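PDB 7C2B: ferredoxin-thioredoxin reductase subunit A2, chloroplastic from Arabidopsis thaliana, which probably serves as the variable subunit of ferredoxin-thioredoxin reductase, which passes electrons from reduced ferredoxin to thioredoxins. Local coordinates for residues R37-H48 against F99-I110. Numbering follows the deposited sequence.
Sequences RVRVTVPLKVYH and FTHLKEDEFELI. With NO3 (nitrate ion), chain J.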
ATOM      1  N   ARG B  37     -19.844  20.954   5.286  1.00 31.38           N
ATOM      2  CA  ARG B  37     -18.787  21.764   4.699  1.00 33.25           C
ATOM      3  C   ARG B  37     -17.489  21.574   5.476  1.00 32.96           C
ATOM      4  O   ARG B  37     -17.489  21.527   6.710  1.00 32.53           O
ATOM      5  CB  ARG B  37     -19.191  23.238   4.687  1.00 34.09           C
ATOM      6  CG  ARG B  37     -20.541  23.489   4.017  1.00 41.03           C
ATOM      7  CD  ARG B  37     -20.876  24.970   3.952  1.00 46.24           C
ATOM      8  NE  ARG B  37     -19.785  25.732   3.354  1.00 51.43           N
ATOM      9  CZ  ARG B  37     -19.135  26.718   3.968  1.00 52.95           C
ATOM     10  NH1 ARG B  37     -19.472  27.071   5.206  1.00 52.79           N
ATOM     11  NH2 ARG B  37     -18.149  27.347   3.339  1.00 49.47           N
ATOM     12  N   VAL B  38     -16.376  21.467   4.740  1.00 28.77           N
ATOM     13  CA  VAL B  38     -15.071  21.175   5.315  1.00 29.55           C
ATOM     14  C   VAL B  38     -14.030  22.088   4.681  1.00 29.53           C
ATOM     15  O   VAL B  38     -14.198  22.583   3.563  1.00 28.06           O
ATOM     16  CB  VAL B  38     -14.656  19.698   5.108  1.00 26.61           C
ATOM     17  CG1 VAL B  38     -15.594  18.755   5.871  1.00 24.75           C
ATOM     18  CG2 VAL B  38     -14.630  19.351   3.633  1.00 26.33           C
ATOM     19  N   ARG B  39     -12.932  22.284   5.409  1.00 26.64           N
ATOM     20  CA  ARG B  39     -11.768  23.024   4.936  1.00 29.21           C
ATOM     21  C   ARG B  39     -10.547  22.121   5.051  1.00 25.63           C
ATOM     22  O   ARG B  39     -10.352  21.473   6.085  1.00 25.41           O
ATOM     23  CB  ARG B  39     -11.565  24.304   5.761  1.00 32.06           C
ATOM     24  CG  ARG B  39     -10.376  25.166   5.344  1.00 32.60           C
ATOM     25  CD  ARG B  39     -10.254  26.413   6.230  1.00 35.72           C
ATOM     26  NE  ARG B  39     -11.444  27.261   6.147  1.00 40.56           N
ATOM     27  CZ  ARG B  39     -12.319  27.430   7.139  1.00 41.19           C
ATOM     28  NH1 ARG B  39     -12.144  26.815   8.296  1.00 40.03           N
ATOM     29  NH2 ARG B  39     -13.372  28.214   6.970  1.00 44.19           N
ATOM     30  N   VAL B  40      -9.719  22.084   4.005  1.00 24.67           N
ATOM     31  CA  VAL B  40      -8.502  21.283   4.062  1.00 21.73           C
ATOM     32  C   VAL B  40      -7.484  21.991   4.941  1.00 23.05           C
ATOM     33  O   VAL B  40      -7.211  23.185   4.762  1.00 27.09           O
ATOM     34  CB  VAL B  40      -7.940  21.038   2.652  1.00 22.30           C
ATOM     35  CG1 VAL B  40      -6.606  20.304   2.725  1.00 19.29           C
ATOM     36  CG2 VAL B  40      -8.937  20.243   1.813  1.00 20.59           C
ATOM     37  N   THR B  41      -6.898  21.254   5.880  1.00 24.32           N
ATOM     38  CA  THR B  41      -6.084  21.856   6.930  1.00 29.23           C
ATOM     39  C   THR B  41      -4.605  21.519   6.826  1.00 28.22           C
ATOM     40  O   THR B  41      -3.834  21.907   7.714  1.00 27.79           O
ATOM     41  CB  THR B  41      -6.609  21.428   8.303  1.00 25.76           C
ATOM     42  OG1 THR B  41      -6.737  20.003   8.336  1.00 26.79           O
ATOM     43  CG2 THR B  41      -7.973  22.034   8.549  1.00 31.28           C
ATOM     44  N   VAL B  42      -4.191  20.811   5.779  1.00 24.28           N
ATOM     45  CA  VAL B  42      -2.806  20.374   5.610  1.00 24.28           C
ATOM     46  C   VAL B  42      -2.406  20.591   4.161  1.00 25.89           C
ATOM     47  O   VAL B  42      -3.264  20.676   3.272  1.00 24.49           O
ATOM     48  CB  VAL B  42      -2.616  18.889   5.986  1.00 26.74           C
ATOM     49  CG1 VAL B  42      -2.941  18.644   7.472  1.00 30.60           C
ATOM     50  CG2 VAL B  42      -3.469  18.004   5.084  1.00 25.94           C
ATOM     51  N   PRO B  43      -1.102  20.694   3.892  1.00 24.98           N
ATOM     52  CA  PRO B  43      -0.650  20.754   2.494  1.00 22.43           C
ATOM     53  C   PRO B  43      -0.998  19.468   1.765  1.00 22.42           C
ATOM     54  O   PRO B  43      -0.788  18.365   2.275  1.00 26.03           O
ATOM     55  CB  PRO B  43       0.868  20.941   2.610  1.00 27.75           C
ATOM     56  CG  PRO B  43       1.088  21.507   4.001  1.00 25.72           C
ATOM     57  CD  PRO B  43       0.006  20.889   4.849  1.00 26.04           C
ATOM     58  N   LEU B  44      -1.538  19.617   0.559  1.00 24.94           N
ATOM     59  CA  LEU B  44      -2.000  18.461  -0.201  1.00 25.00           C
ATOM     60  C   LEU B  44      -2.105  18.872  -1.664  1.00 22.68           C
ATOM     61  O   LEU B  44      -2.950  19.700  -2.013  1.00 24.03           O
ATOM     62  CB  LEU B  44      -3.341  17.969   0.333  1.00 22.36           C
ATOM     63  CG  LEU B  44      -4.073  16.972  -0.585  1.00 27.00           C
ATOM     64  CD1 LEU B  44      -3.214  15.742  -0.857  1.00 26.99           C
ATOM     65  CD2 LEU B  44      -5.401  16.584   0.053  1.00 28.30           C
ATOM     66  N   LYS B  45      -1.250  18.301  -2.509  1.00 23.91           N
ATOM     67  CA  LYS B  45      -1.294  18.537  -3.946  1.00 25.08           C
ATOM     68  C   LYS B  45      -2.047  17.403  -4.624  1.00 22.54           C
ATOM     69  O   LYS B  45      -1.855  16.236  -4.280  1.00 20.84           O
ATOM     70  CB  LYS B  45       0.117  18.632  -4.537  1.00 28.36           C
ATOM     71  CG  LYS B  45       1.029  19.672  -3.882  1.00 32.40           C
ATOM     72  CD  LYS B  45       2.465  19.512  -4.381  1.00 34.18           C
ATOM     73  CE  LYS B  45       3.316  20.740  -4.100  1.00 37.97           C
ATOM     74  NZ  LYS B  45       3.923  20.723  -2.731  1.00 44.38           N
ATOM     75  N   VAL B  46      -2.896  17.742  -5.592  1.00 19.98           N
ATOM     76  CA  VAL B  46      -3.592  16.718  -6.363  1.00 20.22           C
ATOM     77  C   VAL B  46      -3.367  16.972  -7.850  1.00 23.28           C
ATOM     78  O   VAL B  46      -3.134  18.104  -8.291  1.00 21.64           O
ATOM     79  CB  VAL B  46      -5.108  16.621  -6.028  1.00 18.76           C
ATOM     80  CG1 VAL B  46      -5.315  16.148  -4.566  1.00 21.33           C
ATOM     81  CG2 VAL B  46      -5.851  17.926  -6.290  1.00 21.28           C
ATOM     82  N   TYR B  47      -3.450  15.894  -8.623  1.00 18.75           N
ATOM     83  CA  TYR B  47      -2.975  15.886  -9.994  1.00 20.67           C
ATOM     84  C   TYR B  47      -4.031  15.466 -11.004  1.00 22.98           C
ATOM     85  O   TYR B  47      -3.736  15.440 -12.201  1.00 20.96           O
ATOM     86  CB  TYR B  47      -1.751  14.961 -10.106  1.00 21.39           C
ATOM     87  CG  TYR B  47      -0.618  15.424  -9.221  1.00 21.17           C
ATOM     88  CD1 TYR B  47       0.254  16.420  -9.649  1.00 29.30           C
ATOM     89  CD2 TYR B  47      -0.438  14.899  -7.951  1.00 21.74           C
ATOM     90  CE1 TYR B  47       1.281  16.868  -8.846  1.00 26.64           C
ATOM     91  CE2 TYR B  47       0.589  15.347  -7.140  1.00 26.61           C
ATOM     92  CZ  TYR B  47       1.442  16.338  -7.600  1.00 30.35           C
ATOM     93  OH  TYR B  47       2.464  16.794  -6.800  1.00 29.53           O
ATOM     94  N   HIS B  48      -5.250  15.156 -10.567  1.00 22.31           N
ATOM     95  CA  HIS B  48      -6.271  14.583 -11.437  1.00 21.75           C
ATOM     96  C   HIS B  48      -7.313  15.592 -11.913  1.00 26.13           C
ATOM     97  O   HIS B  48      -8.267  15.192 -12.579  1.00 24.22           O
ATOM     98  CB  HIS B  48      -6.988  13.440 -10.711  1.00 23.63           C
ATOM     99  CG  HIS B  48      -7.737  13.893  -9.496  1.00 23.81           C
ATOM    100  ND1 HIS B  48      -7.125  14.565  -8.458  1.00 21.17           N
ATOM    101  CD2 HIS B  48      -9.047  13.811  -9.173  1.00 21.61           C
ATOM    102  CE1 HIS B  48      -8.025  14.858  -7.537  1.00 22.39           C
ATOM    103  NE2 HIS B  48      -9.200  14.418  -7.950  1.00 22.58           N
ATOM    104  N   PHE B  99     -13.639  16.215  -7.381  1.00 22.43           N
ATOM    105  CA  PHE B  99     -13.663  15.476  -6.131  1.00 23.46           C
ATOM    106  C   PHE B  99     -12.244  15.092  -5.750  1.00 27.15           C
ATOM    107  O   PHE B  99     -11.385  14.893  -6.614  1.00 25.59           O
ATOM    108  CB  PHE B  99     -14.533  14.217  -6.252  1.00 25.61           C
ATOM    109  CG  PHE B  99     -15.925  14.502  -6.741  1.00 31.03           C
ATOM    110  CD1 PHE B  99     -16.893  14.992  -5.870  1.00 30.06           C
ATOM    111  CD2 PHE B  99     -16.259  14.311  -8.072  1.00 31.36           C
ATOM    112  CE1 PHE B  99     -18.172  15.272  -6.315  1.00 31.73           C
ATOM    113  CE2 PHE B  99     -17.544  14.598  -8.531  1.00 35.37           C
ATOM    114  CZ  PHE B  99     -18.500  15.078  -7.648  1.00 32.38           C
ATOM    115  N   THR B 100     -12.008  15.002  -4.444  1.00 21.46           N
ATOM    116  CA  THR B 100     -10.745  14.532  -3.902  1.00 20.84           C
ATOM    117  C   THR B 100     -11.066  13.669  -2.691  1.00 21.14           C
ATOM    118  O   THR B 100     -11.954  14.007  -1.905  1.00 21.42           O
ATOM    119  CB  THR B 100      -9.815  15.698  -3.502  1.00 20.88           C
ATOM    120  OG1 THR B 100      -9.357  16.389  -4.675  1.00 26.83           O
ATOM    121  CG2 THR B 100      -8.606  15.186  -2.736  1.00 25.80           C
ATOM    122  N   HIS B 101     -10.363  12.549  -2.556  1.00 19.18           N
ATOM    123  CA  HIS B 101     -10.517  11.674  -1.399  1.00 19.55           C
ATOM    124  C   HIS B 101      -9.607  12.128  -0.264  1.00 20.73           C
ATOM    125  O   HIS B 101      -8.408  12.352  -0.475  1.00 18.54           O
ATOM    126  CB  HIS B 101     -10.196  10.233  -1.794  1.00 19.12           C
ATOM    127  CG  HIS B 101     -11.244   9.595  -2.651  1.00 19.84           C
ATOM    128  ND1 HIS B 101     -11.315   9.776  -4.020  1.00 20.44           N
ATOM    129  CD2 HIS B 101     -12.255   8.753  -2.330  1.00 24.90           C
ATOM    130  CE1 HIS B 101     -12.326   9.076  -4.499  1.00 23.67           C
ATOM    131  NE2 HIS B 101     -12.915   8.450  -3.494  1.00 23.67           N
ATOM    132  N   LEU B 102     -10.178  12.256   0.941  1.00 19.62           N
ATOM    133  CA  LEU B 102      -9.440  12.705   2.118  1.00 21.07           C
ATOM    134  C   LEU B 102      -9.640  11.727   3.271  1.00 22.13           C
ATOM    135  O   LEU B 102     -10.608  10.959   3.311  1.00 20.24           O
ATOM    136  CB  LEU B 102      -9.890  14.102   2.592  1.00 19.48           C
ATOM    137  CG  LEU B 102      -9.891  15.260   1.602  1.00 21.62           C
ATOM    138  CD1 LEU B 102     -10.273  16.549   2.341  1.00 24.87           C
ATOM    139  CD2 LEU B 102      -8.517  15.379   1.001  1.00 17.83           C
ATOM    140  N   LYS B 103      -8.708  11.763   4.215  1.00 21.66           N
ATOM    141  CA  LYS B 103      -8.916  11.122   5.506  1.00 24.84           C
ATOM    142  C   LYS B 103      -9.106  12.192   6.571  1.00 23.20           C
ATOM    143  O   LYS B 103      -8.865  13.382   6.343  1.00 22.09           O
ATOM    144  CB  LYS B 103      -7.759  10.177   5.864  1.00 27.60           C
ATOM    145  CG  LYS B 103      -6.367  10.778   5.788  1.00 26.62           C
ATOM    146  CD  LYS B 103      -5.343   9.681   6.056  1.00 29.80           C
ATOM    147  CE  LYS B 103      -3.940  10.127   5.721  1.00 33.26           C
ATOM    148  NZ  LYS B 103      -3.529  11.240   6.599  1.00 38.53           N
ATOM    149  N   GLU B 104      -9.552  11.740   7.748  1.00 25.71           N
ATOM    150  CA  GLU B 104     -10.106  12.650   8.745  1.00 29.37           C
ATOM    151  C   GLU B 104      -9.088  13.677   9.223  1.00 29.40           C
ATOM    152  O   GLU B 104      -9.465  14.812   9.531  1.00 28.14           O
ATOM    153  CB  GLU B 104     -10.666  11.854   9.934  1.00 30.44           C
ATOM    154  CG  GLU B 104      -9.698  10.834  10.515  1.00 37.89           C
ATOM    155  CD  GLU B 104     -10.086  10.363  11.913  1.00 48.23           C
ATOM    156  OE1 GLU B 104     -11.277  10.488  12.285  1.00 50.96           O
ATOM    157  OE2 GLU B 104      -9.194   9.858  12.637  1.00 52.01           O
ATOM    158  N   ASP B 105      -7.805  13.322   9.279  1.00 26.22           N
ATOM    159  CA  ASP B 105      -6.835  14.276   9.791  1.00 28.10           C
ATOM    160  C   ASP B 105      -6.379  15.291   8.745  1.00 28.15           C
ATOM    161  O   ASP B 105      -5.460  16.062   9.017  1.00 25.78           O
ATOM    162  CB  ASP B 105      -5.634  13.545  10.426  1.00 30.49           C
ATOM    163  CG  ASP B 105      -4.780  12.753   9.431  1.00 37.95           C
ATOM    164  OD1 ASP B 105      -4.992  12.824   8.201  1.00 33.18           O
ATOM    165  OD2 ASP B 105      -3.856  12.044   9.904  1.00 38.91           O
ATOM    166  N   GLU B 106      -7.016  15.352   7.574  1.00 24.07           N
ATOM    167  CA  GLU B 106      -6.631  16.324   6.562  1.00 23.11           C
ATOM    168  C   GLU B 106      -7.596  17.497   6.459  1.00 23.41           C
ATOM    169  O   GLU B 106      -7.354  18.414   5.669  1.00 22.90           O
ATOM    170  CB  GLU B 106      -6.496  15.621   5.197  1.00 22.91           C
ATOM    171  CG  GLU B 106      -5.401  14.559   5.233  1.00 24.24           C
ATOM    172  CD  GLU B 106      -5.301  13.734   3.960  1.00 25.77           C
ATOM    173  OE1 GLU B 106      -6.335  13.529   3.284  1.00 21.01           O
ATOM    174  OE2 GLU B 106      -4.178  13.279   3.652  1.00 27.37           O
ATOM    175  N   PHE B 107      -8.686  17.497   7.221  1.00 22.45           N
ATOM    176  CA  PHE B 107      -9.661  18.570   7.094  1.00 24.86           C
ATOM    177  C   PHE B 107     -10.321  18.814   8.444  1.00 25.79           C
ATOM    178  O   PHE B 107     -10.211  18.008   9.370  1.00 24.74           O
ATOM    179  CB  PHE B 107     -10.715  18.255   6.013  1.00 22.77           C
ATOM    180  CG  PHE B 107     -11.568  17.051   6.324  1.00 22.79           C
ATOM    181  CD1 PHE B 107     -12.737  17.183   7.058  1.00 25.92           C
ATOM    182  CD2 PHE B 107     -11.200  15.792   5.878  1.00 22.59           C
ATOM    183  CE1 PHE B 107     -13.512  16.082   7.353  1.00 27.67           C
ATOM    184  CE2 PHE B 107     -11.972  14.680   6.162  1.00 25.63           C
ATOM    185  CZ  PHE B 107     -13.133  14.823   6.901  1.00 25.19           C
ATOM    186  N   GLU B 108     -11.030  19.936   8.531  1.00 27.05           N
ATOM    187  CA  GLU B 108     -11.838  20.284   9.691  1.00 28.89           C
ATOM    188  C   GLU B 108     -13.237  20.660   9.218  1.00 31.80           C
ATOM    189  O   GLU B 108     -13.416  21.188   8.114  1.00 28.83           O
ATOM    190  CB  GLU B 108     -11.207  21.455  10.485  1.00 28.80           C
ATOM    191  CG  GLU B 108     -11.368  22.811   9.789  1.00 33.55           C
ATOM    192  CD  GLU B 108     -10.453  23.893  10.340  1.00 38.26           C
ATOM    193  OE1 GLU B 108      -9.734  23.634  11.329  1.00 36.50           O
ATOM    194  OE2 GLU B 108     -10.454  25.005   9.770  1.00 42.20           O
ATOM    195  N   LEU B 109     -14.234  20.363  10.050  1.00 31.57           N
ATOM    196  CA  LEU B 109     -15.586  20.838   9.787  1.00 32.69           C
ATOM    197  C   LEU B 109     -15.637  22.358   9.875  1.00 35.32           C
ATOM    198  O   LEU B 109     -15.002  22.968  10.739  1.00 36.88           O
ATOM    199  CB  LEU B 109     -16.572  20.230  10.784  1.00 38.41           C
ATOM    200  CG  LEU B 109     -16.848  18.731  10.672  1.00 35.62           C
ATOM    201  CD1 LEU B 109     -17.861  18.304  11.722  1.00 40.70           C
ATOM    202  CD2 LEU B 109     -17.348  18.400   9.296  1.00 34.69           C
ATOM    203  N   ILE B 110     -16.403  22.973   8.983  1.00 37.76           N
ATOM    204  CA  ILE B 110     -16.506  24.430   8.958  1.00 39.42           C
ATOM    205  C   ILE B 110     -17.583  24.930   9.915  1.00 45.21           C
ATOM    206  O   ILE B 110     -17.317  25.793  10.756  1.00 46.68           O
ATOM    207  CB  ILE B 110     -16.762  24.915   7.517  1.00 42.57           C
ATOM    208  CG1 ILE B 110     -15.463  24.877   6.713  1.00 39.21           C
ATOM    209  CG2 ILE B 110     -17.326  26.328   7.521  1.00 46.33           C
ATOM    210  CD1 ILE B 110     -15.639  25.288   5.278  1.00 38.64           C
TER
HETATM  211  N   NO3 J 207     -13.312   5.309  -4.669  1.00 37.98           N
HETATM  212  O1  NO3 J 207     -12.784   4.174  -4.879  1.00 35.63           O
HETATM  213  O2  NO3 J 207     -13.403   6.150  -5.618  1.00 44.82           O
HETATM  214  O3  NO3 J 207     -13.749   5.597  -3.516  1.00 35.28           O
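V40 and F107 form a non-hydrogen-bonded antiparallel pair where the first and last strands of an SH3-like barrel meet, 37-40 beside 107-109; a 3-10 turn at 104-106 links the latter to strand 94-102. The backbone is closely matched: R39 N gives its hydrogen to E108 O and R39 O accepts from E108 N, both at 3.0 Å. I110 N closes one end of the pairing on R37 O, and T41 N the other on E106 O at 2.9 Å, an almost straight N-H...O bond.

On the solvent side R39 and E108 run side by side. R39 NH1 reaches E108 OE2 at 2.9 Å, in the guanidinium plane but on the anti side of the oxygen, with the two flat groups 87° apart. R39 CG lies opposite its backbone N (chi1 -180°) and the chain bends at chi3, bringing NH2 to E61 as well, while I110 CG1 lies over one guanidinium face, toward its rim. A leucine in place of R39 would probably leave E108 and E61 without their shared positive mate.

Apolar side chains fill the interior: V38 CG1 leans obliquely on F107 CD1 at 3.5 Å, and L44 CD2, from the loop after strand 37-40, presses on L102 CD2. The carboxylate of E106, a buried acid, is well provided for: OE1 accepts from K103 N and pairs with a basic side chain of another protein chain, with K103 NZ at long range from OE2. K103 NZ is held more closely by D105 OD1. At the far end a histidine supplies a ring N-H for a strand-edge carbonyl: H48 NE2 donates to F99 O at 2.6 Å, nearly in line with its C=O and in the imidazole plane.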